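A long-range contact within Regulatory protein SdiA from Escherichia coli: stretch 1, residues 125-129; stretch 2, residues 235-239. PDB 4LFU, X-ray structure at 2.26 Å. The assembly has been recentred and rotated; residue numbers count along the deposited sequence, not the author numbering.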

# COMPACT_ATOMS: atom_id res chain seq x y z
N LEU A 125 -3.91 -2.58 -1.71
CA LEU A 125 -4.56 -2.93 -0.43
C LEU A 125 -3.57 -3.16 0.74
O LEU A 125 -2.36 -3.34 0.52
CB LEU A 125 -5.49 -4.13 -0.64
CG LEU A 125 -6.52 -3.89 -1.74
CD1 LEU A 125 -7.09 -5.21 -2.24
CD2 LEU A 125 -7.62 -2.94 -1.28
N PRO A 126 -4.08 -3.17 2.00
CA PRO A 126 -3.18 -3.39 3.17
C PRO A 126 -2.37 -4.69 3.07
O PRO A 126 -1.30 -4.79 3.65
CB PRO A 126 -4.13 -3.42 4.38
CG PRO A 126 -5.41 -2.69 3.88
CD PRO A 126 -5.50 -3.02 2.41
N ASN A 127 -2.88 -5.67 2.32
CA ASN A 127 -2.20 -6.95 2.13
C ASN A 127 -1.27 -6.97 0.91
O ASN A 127 -0.65 -8.01 0.58
CB ASN A 127 -3.21 -8.10 2.09
CG ASN A 127 -4.16 -8.04 0.88
OD1 ASN A 127 -4.08 -7.14 0.05
ND2 ASN A 127 -5.06 -9.01 0.80
N ARG A 128 -1.16 -5.80 0.26
CA ARG A 128 -0.29 -5.57 -0.93
C ARG A 128 -0.87 -6.16 -2.23
O ARG A 128 -0.20 -6.19 -3.26
CB ARG A 128 1.12 -6.09 -0.69
CG ARG A 128 1.95 -5.24 0.23
CD ARG A 128 1.58 -5.43 1.69
NE ARG A 128 2.69 -5.07 2.55
CZ ARG A 128 2.57 -4.37 3.66
NH1 ARG A 128 1.36 -4.01 4.08
NH2 ARG A 128 3.65 -4.08 4.38
N ALA A 129 -2.12 -6.62 -2.18
CA ALA A 129 -2.81 -6.98 -3.42
C ALA A 129 -3.07 -5.68 -4.16
O ALA A 129 -3.21 -4.63 -3.54
CB ALA A 129 -4.12 -7.70 -3.12
N ALA A 235 6.78 -11.26 4.72
CA ALA A 235 7.30 -9.96 4.33
C ALA A 235 6.43 -9.33 3.22
O ALA A 235 6.09 -8.13 3.32
CB ALA A 235 8.71 -10.10 3.88
N ALA A 236 6.03 -10.12 2.21
CA ALA A 236 5.27 -9.58 1.06
C ALA A 236 3.87 -9.08 1.41
O ALA A 236 3.42 -8.06 0.88
CB ALA A 236 5.20 -10.59 -0.05
N THR A 237 3.18 -9.83 2.28
CA THR A 237 1.80 -9.54 2.64
C THR A 237 1.70 -8.61 3.84
O THR A 237 0.62 -8.16 4.19
CB THR A 237 1.04 -10.82 2.98
OG1 THR A 237 1.77 -11.52 3.99
CG2 THR A 237 0.90 -11.71 1.76
N GLY A 238 2.83 -8.35 4.49
CA GLY A 238 2.89 -7.43 5.61
C GLY A 238 2.57 -8.07 6.94
O GLY A 238 2.30 -7.36 7.90
N LEU A 239 2.58 -9.40 7.02
CA LEU A 239 2.31 -10.10 8.29
C LEU A 239 3.42 -9.81 9.31
O LEU A 239 3.15 -9.55 10.49
CB LEU A 239 2.17 -11.61 8.10
CG LEU A 239 2.32 -12.46 9.37
CD1 LEU A 239 0.99 -12.67 10.08
CD2 LEU A 239 2.99 -13.82 9.08

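The guanidinium of Arg-128 lies with one face over bare backbone: Gly-238 CA sits 3.6 Å from Arg-128 CZ, and Thr-237 C lies over the same face. A flat cation packed on a glycine is possible because nothing projects there. An ideal CB on Gly-238 would point toward the turn and fall 2.6 Å from Arg-128 CZ, a clash. The backbone sets the same requirement independently. Gly-238 is the first residue to leave helical angles, at phi 86° and psi 16°, where a CB would also be jammed against the carbonyl oxygen of Thr-237. One glycine thus serves both the helix exit and the packing.

The arginine is held from its own side. Leu-125 to Arg-128 form a type I turn, closed by Arg-128 N to Leu-125 O at 2.7 Å, and Arg-128 NH1 donates to Pro-126 O at 2.8 Å, so the side chain folds back over the turn that carries it. Asn-127, chi1 p, turns its amide end away from the helix and accepts from the following backbone, Ala-129 N to Asn-127 OD1 at 3.0 Å; its ND2 is satisfied elsewhere in the structure.

The cross-stretch contacts are mostly close packing against backbone. Arg-128 CG approaches Ala-236 O at 3.2 Å, while Arg-128 CD lies 3.8 Å from Thr-237 O. Where the two stretches come closest in register, with Asn-127 CA and Thr-237 CA 4.8 Å apart, Thr-237 CA meets Asn-127 O at 3.5 Å in a CA-H...O contact, 152° at the hydrogen. The CA-to-CB bond of Ala-236 points away, as does that of Thr-237 overall, though Thr-237 CB still touches the turn. The rule to read here is economical: a self-braced arginine covers the backbone where the chain leaves the helix at Gly-238. The two stretches together bury 181 Å², Arg-128 having the largest share.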